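Local atomic coordinates of tapirin (Caldicellulosiruptor hydrothermalis, PDB entry 6N2C), a protein that probably binds cellulose through its beta-helical C-terminal domain, which carries a zinc ion, and so helps the thermophilic bacterium adhere to plant biomass. Residues A[471-485]-A[510-522]. Numbering follows the deposited sequence. Where two conformers were deposited one is given.
Sequences IVEDKKDINGANYYS and SNVQIFVITKSGI
Bent at its third torsion (chi3 -70°), the chain of Lys519 runs past Ile471 in the opposite direction and delivers NZ to Ile471 O at 2.9 Å, almost in line with the carbonyl. On the way, Lys519 CG lies 3.9 Å from Ile471 CB. Ile471 CG1, placed beside its own backbone N (chi1 -60°), sends CD1 to within 4.1 Å of Ile517 CG2. Without the long chain of Lys519, as with an alanine here, Ile471 O would probably lose its ammonium partner and one flank of the isoleucine would be uncovered. Farther along, strands 483-485 and 513-518 run parallel at the end of the parallel beta-helix where its first strands lie, stacked beyond strand 534-537, with 483-488 as an outermost strand of its stack. Gln513 N donates to Asn482 O, Tyr484 N to Gln513 O, and Phe515 N to Tyr484 O. On the face bearing Tyr484, Val512 CG2 meets the edge of the tyrosine ring, 3.6 Å from CD1, and helix 494-500 packs alongside through Ile499. On the other face Tyr483 CB touches the edge of Phe515 at CE2 (3.9 Å), and the Phe515 ring also packs on Leu559 and Pro556. Gln513 and Asn482 lie side by side, amide planes 37° apart, with the Gln513 side chain also touching zinc ligand Asp532.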
ATOM      1  N   ILE A 471     -14.671  27.627   2.870  1.00 16.64           N
ATOM      2  CA  ILE A 471     -15.565  27.752   4.000  1.00 17.23           C
ATOM      3  C   ILE A 471     -15.277  29.138   4.623  1.00 19.06           C
ATOM      4  O   ILE A 471     -14.260  29.288   5.310  1.00 17.64           O
ATOM      5  CB  ILE A 471     -15.340  26.666   5.061  1.00 17.71           C
ATOM      6  CG1 ILE A 471     -15.556  25.258   4.505  1.00 14.86           C
ATOM      7  CG2 ILE A 471     -16.194  26.898   6.251  1.00 18.10           C
ATOM      8  CD1 ILE A 471     -14.978  24.221   5.386  1.00 14.27           C
ATOM      9  N   VAL A 472     -16.170  30.117   4.353  1.00 19.85           N
ATOM     10  CA  VAL A 472     -16.025  31.500   4.886  1.00 22.36           C
ATOM     11  C   VAL A 472     -17.108  31.832   5.889  1.00 24.67           C
ATOM     12  O   VAL A 472     -17.106  32.916   6.451  1.00 25.10           O
ATOM     13  CB  VAL A 472     -15.945  32.525   3.722  1.00 24.25           C
ATOM     14  CG1 VAL A 472     -14.776  32.163   2.836  1.00 25.50           C
ATOM     15  CG2 VAL A 472     -17.237  32.575   2.907  1.00 26.96           C
ATOM     16  N   GLU A 473     -18.065  30.908   6.078  0.59 21.66           N
ATOM     17  CA  GLU A 473     -19.165  31.041   7.038  0.59 23.66           C
ATOM     18  C   GLU A 473     -19.395  29.707   7.691  0.59 23.70           C
ATOM     19  O   GLU A 473     -19.121  28.656   7.085  0.59 23.62           O
ATOM     20  CB  GLU A 473     -20.477  31.508   6.330  0.59 25.27           C
ATOM     21  CG  GLU A 473     -21.322  30.462   5.593  0.59 25.46           C
ATOM     22  CD  GLU A 473     -22.687  31.001   5.090  0.59 29.47           C
ATOM     23  OE1 GLU A 473     -22.944  32.246   5.257  0.59 29.49           O
ATOM     24  OE2 GLU A 473     -23.508  30.197   4.539  0.59 22.27           O
ATOM     25  N   ASP A 474     -19.918  29.720   8.908  1.00 21.09           N
ATOM     26  CA  ASP A 474     -20.407  28.501   9.493  1.00 21.84           C
ATOM     27  C   ASP A 474     -21.827  28.160   8.973  1.00 22.33           C
ATOM     28  O   ASP A 474     -22.642  29.087   8.671  1.00 21.48           O
ATOM     29  CB  ASP A 474     -20.509  28.613  11.016  1.00 19.91           C
ATOM     30  CG  ASP A 474     -19.171  28.778  11.694  1.00 25.91           C
ATOM     31  OD1 ASP A 474     -18.090  28.521  11.085  1.00 22.28           O
ATOM     32  OD2 ASP A 474     -19.187  29.119  12.889  1.00 28.41           O
ATOM     33  N   LYS A 475     -22.136  26.854   8.841  1.00 19.99           N
ATOM     34  CA  LYS A 475     -23.505  26.438   8.444  1.00 20.06           C
ATOM     35  C   LYS A 475     -23.836  25.331   9.421  1.00 19.76           C
ATOM     36  O   LYS A 475     -23.258  24.233   9.358  1.00 19.78           O
ATOM     37  CB  LYS A 475     -23.527  26.010   7.028  1.00 18.44           C
ATOM     38  CG  LYS A 475     -24.864  25.595   6.413  1.00 20.94           C
ATOM     39  CD  LYS A 475     -25.843  26.783   6.392  1.00 20.90           C
ATOM     40  CE  LYS A 475     -27.007  26.437   5.506  1.00 24.19           C
ATOM     41  NZ  LYS A 475     -27.987  27.545   5.627  1.00 27.99           N
ATOM     42  N   LYS A 476     -24.795  25.580  10.331  1.00 21.11           N
ATOM     43  CA  LYS A 476     -25.118  24.671  11.394  1.00 20.45           C
ATOM     44  C   LYS A 476     -26.590  24.132  11.431  1.00 18.07           C
ATOM     45  O   LYS A 476     -26.920  23.349  12.317  1.00 19.23           O
ATOM     46  CB  LYS A 476     -24.928  25.374  12.728  1.00 24.14           C
ATOM     47  CG  LYS A 476     -23.495  25.879  13.001  1.00 29.74           C
ATOM     48  CD  LYS A 476     -23.402  26.313  14.478  1.00 35.76           C
ATOM     49  CE  LYS A 476     -21.969  26.556  14.924  1.00 47.64           C
ATOM     50  NZ  LYS A 476     -21.924  27.244  16.256  1.00 54.79           N
ATOM     51  N   ASP A 477     -27.375  24.448  10.425  1.00 19.30           N
ATOM     52  CA  ASP A 477     -28.810  24.089  10.451  1.00 20.55           C
ATOM     53  C   ASP A 477     -29.228  23.009   9.463  1.00 18.97           C
ATOM     54  O   ASP A 477     -30.450  22.817   9.258  1.00 19.28           O
ATOM     55  CB  ASP A 477     -29.648  25.350  10.340  1.00 21.59           C
ATOM     56  CG  ASP A 477     -29.466  26.120   9.035  1.00 24.50           C
ATOM     57  OD1 ASP A 477     -28.639  25.798   8.180  1.00 25.03           O
ATOM     58  OD2 ASP A 477     -30.264  27.043   8.828  1.00 24.79           O
ATOM     59  N   ILE A 478     -28.248  22.304   8.852  1.00 16.18           N
ATOM     60  CA  ILE A 478     -28.496  21.251   7.887  1.00 18.16           C
ATOM     61  C   ILE A 478     -28.593  19.955   8.666  1.00 16.50           C
ATOM     62  O   ILE A 478     -27.750  19.113   8.586  1.00 16.13           O
ATOM     63  CB  ILE A 478     -27.524  21.228   6.729  1.00 17.87           C
ATOM     64  CG1 ILE A 478     -27.486  22.615   6.027  1.00 20.61           C
ATOM     65  CG2 ILE A 478     -27.971  20.224   5.654  1.00 16.71           C
ATOM     66  CD1 ILE A 478     -26.525  22.697   4.872  1.00 21.31           C
ATOM     67  N   ASN A 479     -29.701  19.812   9.398  1.00 16.54           N
ATOM     68  CA  ASN A 479     -29.963  18.683  10.277  1.00 16.78           C
ATOM     69  C   ASN A 479     -31.286  18.024   9.891  1.00 18.87           C
ATOM     70  O   ASN A 479     -32.158  18.648   9.218  1.00 16.84           O
ATOM     71  CB  ASN A 479     -29.992  19.129  11.722  1.00 17.42           C
ATOM     72  CG  ASN A 479     -28.786  19.990  12.075  1.00 18.37           C
ATOM     73  OD1 ASN A 479     -27.657  19.549  11.883  1.00 17.64           O
ATOM     74  ND2 ASN A 479     -29.033  21.191  12.644  1.00 18.56           N
ATOM     75  N   GLY A 480     -31.432  16.781  10.302  1.00 16.63           N
ATOM     76  CA  GLY A 480     -32.671  16.058   9.974  1.00 18.37           C
ATOM     77  C   GLY A 480     -33.018  15.106  11.104  1.00 20.88           C
ATOM     78  O   GLY A 480     -32.372  15.091  12.190  1.00 19.56           O
ATOM     79  N   ALA A 481     -33.963  14.230  10.826  1.00 17.27           N
ATOM     80  CA  ALA A 481     -34.440  13.353  11.889  1.00 19.99           C
ATOM     81  C   ALA A 481     -33.306  12.421  12.338  1.00 20.89           C
ATOM     82  O   ALA A 481     -33.274  12.024  13.498  1.00 27.54           O
ATOM     83  CB  ALA A 481     -35.629  12.518  11.413  1.00 20.77           C
ATOM     84  N   ASN A 482     -32.518  11.920  11.399  1.00 19.31           N
ATOM     85  CA  ASN A 482     -31.470  10.923  11.724  1.00 20.62           C
ATOM     86  C   ASN A 482     -30.026  11.529  11.541  1.00 19.38           C
ATOM     87  O   ASN A 482     -29.106  10.734  11.284  1.00 20.11           O
ATOM     88  CB  ASN A 482     -31.609   9.638  10.917  1.00 19.90           C
ATOM     89  CG  ASN A 482     -31.539   9.837   9.380  1.00 22.00           C
ATOM     90  OD1 ASN A 482     -31.813  10.920   8.884  1.00 18.22           O
ATOM     91  ND2 ASN A 482     -31.337   8.764   8.631  1.00 20.30           N
ATOM     92  N   TYR A 483     -29.889  12.869  11.562  1.00 16.83           N
ATOM     93  CA  TYR A 483     -28.572  13.451  11.367  1.00 15.06           C
ATOM     94  C   TYR A 483     -28.371  14.861  11.810  1.00 17.56           C
ATOM     95  O   TYR A 483     -29.335  15.660  11.935  1.00 16.92           O
ATOM     96  CB  TYR A 483     -28.127  13.362   9.942  1.00 15.94           C
ATOM     97  CG  TYR A 483     -28.924  14.234   8.959  1.00 14.96           C
ATOM     98  CD1 TYR A 483     -28.455  15.508   8.580  1.00 13.96           C
ATOM     99  CD2 TYR A 483     -30.054  13.740   8.281  1.00 15.82           C
ATOM    100  CE1 TYR A 483     -29.140  16.299   7.629  1.00 14.48           C
ATOM    101  CE2 TYR A 483     -30.690  14.514   7.283  1.00 17.20           C
ATOM    102  CZ  TYR A 483     -30.277  15.800   7.004  1.00 18.45           C
ATOM    103  OH  TYR A 483     -30.898  16.533   5.964  1.00 17.66           O
ATOM    104  N   TYR A 484     -27.094  15.176  12.110  1.00 16.03           N
ATOM    105  CA  TYR A 484     -26.638  16.507  12.320  1.00 15.17           C
ATOM    106  C   TYR A 484     -25.444  16.779  11.450  1.00 15.05           C
ATOM    107  O   TYR A 484     -24.686  15.874  11.160  1.00 14.75           O
ATOM    108  CB  TYR A 484     -26.253  16.760  13.768  1.00 19.48           C
ATOM    109  CG  TYR A 484     -27.412  16.740  14.730  1.00 24.39           C
ATOM    110  CD1 TYR A 484     -27.802  15.549  15.338  1.00 23.45           C
ATOM    111  CD2 TYR A 484     -28.085  17.902  15.045  1.00 30.46           C
ATOM    112  CE1 TYR A 484     -28.849  15.525  16.228  1.00 28.31           C
ATOM    113  CE2 TYR A 484     -29.167  17.890  15.926  1.00 34.77           C
ATOM    114  CZ  TYR A 484     -29.528  16.698  16.530  1.00 35.13           C
ATOM    115  OH  TYR A 484     -30.578  16.668  17.402  1.00 47.98           O
ATOM    116  N   SER A 485     -25.361  18.003  10.950  0.53 16.04           N
ATOM    117  CA  SER A 485     -24.226  18.461  10.097  0.53 15.07           C
ATOM    118  C   SER A 485     -23.602  19.683  10.724  0.53 15.16           C
ATOM    119  O   SER A 485     -24.241  20.392  11.509  0.53 13.51           O
ATOM    120  CB  SER A 485     -24.643  18.787   8.665  0.53 17.03           C
ATOM    121  OG  SER A 485     -25.357  17.742   7.998  0.53 18.92           O
ATOM    122  N   SER A 510     -30.458   4.604  19.221  1.00 55.74           N
ATOM    123  CA  SER A 510     -30.758   6.028  18.912  1.00 57.23           C
ATOM    124  C   SER A 510     -29.563   6.873  18.327  1.00 54.04           C
ATOM    125  O   SER A 510     -29.600   8.123  18.359  1.00 52.52           O
ATOM    126  CB  SER A 510     -31.393   6.724  20.150  1.00 56.82           C
ATOM    127  OG  SER A 510     -30.503   6.791  21.263  1.00 65.64           O
ATOM    128  N   ASN A 511     -28.526   6.194  17.821  0.65 46.56           N
ATOM    129  CA  ASN A 511     -27.436   6.859  17.098  0.65 47.09           C
ATOM    130  C   ASN A 511     -27.953   7.660  15.858  0.65 45.52           C
ATOM    131  O   ASN A 511     -28.725   7.162  15.041  0.65 43.80           O
ATOM    132  CB  ASN A 511     -26.395   5.822  16.627  0.65 45.62           C
ATOM    133  CG  ASN A 511     -25.084   6.446  16.179  0.65 35.29           C
ATOM    134  OD1 ASN A 511     -24.231   6.710  17.009  0.65 39.22           O
ATOM    135  ND2 ASN A 511     -24.859   6.522  14.905  0.65 30.10           N
ATOM    136  N   VAL A 512     -27.511   8.911  15.761  1.00 39.51           N
ATOM    137  CA  VAL A 512     -27.735   9.722  14.607  1.00 28.62           C
ATOM    138  C   VAL A 512     -26.449   9.908  13.843  1.00 24.92           C
ATOM    139  O   VAL A 512     -25.341   9.906  14.408  1.00 22.59           O
ATOM    140  CB  VAL A 512     -28.309  11.087  14.969  1.00 34.83           C
ATOM    141  CG1 VAL A 512     -29.611  10.878  15.768  1.00 41.20           C
ATOM    142  CG2 VAL A 512     -27.362  11.963  15.761  1.00 29.36           C
ATOM    143  N   GLN A 513     -26.619  10.166  12.585  1.00 18.69           N
ATOM    144  CA  GLN A 513     -25.490  10.383  11.723  1.00 15.51           C
ATOM    145  C   GLN A 513     -24.887  11.716  11.962  1.00 15.51           C
ATOM    146  O   GLN A 513     -25.558  12.656  12.302  1.00 13.68           O
ATOM    147  CB  GLN A 513     -25.857  10.181  10.273  1.00 14.70           C
ATOM    148  CG  GLN A 513     -26.566   8.849   9.888  1.00 15.79           C
ATOM    149  CD  GLN A 513     -27.217   8.782   8.544  1.00 17.31           C
ATOM    150  OE1 GLN A 513     -27.346   9.819   7.857  1.00 18.35           O
ATOM    151  NE2 GLN A 513     -27.722   7.588   8.157  1.00 16.49           N
ATOM    152  N   ILE A 514     -23.565  11.794  11.697  1.00 14.32           N
ATOM    153  CA  ILE A 514     -22.789  12.987  11.990  1.00 14.39           C
ATOM    154  C   ILE A 514     -21.980  13.331  10.759  1.00 15.16           C
ATOM    155  O   ILE A 514     -21.226  12.502  10.284  1.00 14.93           O
ATOM    156  CB  ILE A 514     -21.870  12.779  13.209  1.00 16.39           C
ATOM    157  CG1 ILE A 514     -22.643  12.505  14.515  1.00 16.89           C
ATOM    158  CG2 ILE A 514     -20.937  13.955  13.401  1.00 17.83           C
ATOM    159  CD1 ILE A 514     -23.408  13.672  14.959  1.00 21.04           C
ATOM    160  N   PHE A 515     -22.104  14.577  10.289  1.00 13.80           N
ATOM    161  CA  PHE A 515     -21.344  15.027   9.124  1.00 14.42           C
ATOM    162  C   PHE A 515     -20.617  16.320   9.496  1.00 14.54           C
ATOM    163  O   PHE A 515     -21.266  17.340   9.777  1.00 15.10           O
ATOM    164  CB  PHE A 515     -22.306  15.248   7.934  1.00 14.94           C
ATOM    165  CG  PHE A 515     -23.037  14.036   7.573  1.00 13.53           C
ATOM    166  CD1 PHE A 515     -22.506  13.073   6.749  1.00 13.52           C
ATOM    167  CD2 PHE A 515     -24.314  13.792   8.149  1.00 13.98           C
ATOM    168  CE1 PHE A 515     -23.201  11.913   6.430  1.00 12.65           C
ATOM    169  CE2 PHE A 515     -24.961  12.639   7.860  1.00 12.82           C
ATOM    170  CZ  PHE A 515     -24.456  11.737   6.996  1.00 13.17           C
ATOM    171  N   VAL A 516     -19.289  16.264   9.481  1.00 14.14           N
ATOM    172  CA  VAL A 516     -18.424  17.402   9.834  1.00 13.34           C
ATOM    173  C   VAL A 516     -17.508  17.776   8.708  1.00 14.15           C
ATOM    174  O   VAL A 516     -16.774  16.934   8.179  1.00 13.71           O
ATOM    175  CB  VAL A 516     -17.656  17.125  11.133  1.00 15.09           C
ATOM    176  CG1 VAL A 516     -16.840  18.349  11.501  1.00 16.39           C
ATOM    177  CG2 VAL A 516     -18.566  16.798  12.253  1.00 14.55           C
ATOM    178  N   ILE A 517     -17.547  19.053   8.284  1.00 13.83           N
ATOM    179  CA  ILE A 517     -16.669  19.563   7.276  1.00 14.32           C
ATOM    180  C   ILE A 517     -16.053  20.842   7.832  1.00 16.44           C
ATOM    181  O   ILE A 517     -16.827  21.813   8.046  1.00 13.50           O
ATOM    182  CB  ILE A 517     -17.372  19.857   5.967  1.00 14.46           C
ATOM    183  CG1 ILE A 517     -18.082  18.592   5.400  1.00 14.04           C
ATOM    184  CG2 ILE A 517     -16.323  20.344   4.932  1.00 14.64           C
ATOM    185  CD1 ILE A 517     -19.519  18.464   5.905  1.00 13.64           C
ATOM    186  N   THR A 518     -14.740  20.880   8.035  1.00 14.71           N
ATOM    187  CA  THR A 518     -14.208  21.999   8.865  1.00 14.81           C
ATOM    188  C   THR A 518     -12.846  22.438   8.475  1.00 16.42           C
ATOM    189  O   THR A 518     -12.077  21.665   7.886  1.00 16.04           O
ATOM    190  CB  THR A 518     -14.174  21.632  10.325  1.00 13.97           C
ATOM    191  OG1 THR A 518     -13.667  22.763  11.097  1.00 17.45           O
ATOM    192  CG2 THR A 518     -13.302  20.440  10.638  1.00 15.52           C
ATOM    193  N   LYS A 519     -12.610  23.766   8.565  1.00 17.16           N
ATOM    194  CA  LYS A 519     -11.265  24.298   8.346  1.00 18.01           C
ATOM    195  C   LYS A 519     -10.330  24.030   9.503  1.00 19.86           C
ATOM    196  O   LYS A 519      -9.118  24.170   9.367  1.00 22.93           O
ATOM    197  CB  LYS A 519     -11.310  25.792   8.169  1.00 20.54           C
ATOM    198  CG  LYS A 519     -11.894  26.267   6.910  1.00 25.32           C
ATOM    199  CD  LYS A 519     -11.339  27.667   6.412  1.00 26.79           C
ATOM    200  CE  LYS A 519     -11.793  28.796   7.286  1.00 29.01           C
ATOM    201  NZ  LYS A 519     -11.739  30.138   6.578  1.00 30.13           N
ATOM    202  N   SER A 520     -10.833  23.668  10.657  1.00 19.30           N
ATOM    203  CA  SER A 520     -10.052  23.235  11.822  1.00 21.28           C
ATOM    204  C   SER A 520      -9.625  21.778  11.638  1.00 22.90           C
ATOM    205  O   SER A 520      -9.915  21.163  10.596  1.00 17.35           O
ATOM    206  CB  SER A 520     -10.850  23.402  13.167  1.00 24.21           C
ATOM    207  OG  SER A 520     -11.964  22.498  13.301  1.00 22.86           O
ATOM    208  N   GLY A 521      -8.957  21.246  12.650  1.00 20.63           N
ATOM    209  CA  GLY A 521      -8.921  19.797  12.808  1.00 18.33           C
ATOM    210  C   GLY A 521     -10.179  19.284  13.475  1.00 17.85           C
ATOM    211  O   GLY A 521     -11.083  20.061  13.756  1.00 17.67           O
ATOM    212  N   ILE A 522     -10.237  18.008  13.663  1.00 18.42           N
ATOM    213  CA  ILE A 522     -11.300  17.295  14.356  1.00 19.39           C
ATOM    214  C   ILE A 522     -10.717  16.391  15.374  1.00 21.33           C
ATOM    215  O   ILE A 522     -10.026  15.462  15.034  1.00 19.47           O
ATOM    216  CB  ILE A 522     -12.239  16.469  13.440  1.00 17.50           C
ATOM    217  CG1 ILE A 522     -12.924  17.356  12.418  1.00 17.58           C
ATOM    218  CG2 ILE A 522     -13.283  15.766  14.276  1.00 19.33           C
ATOM    219  CD1 ILE A 522     -13.623  16.654  11.256  1.00 18.80           C
TER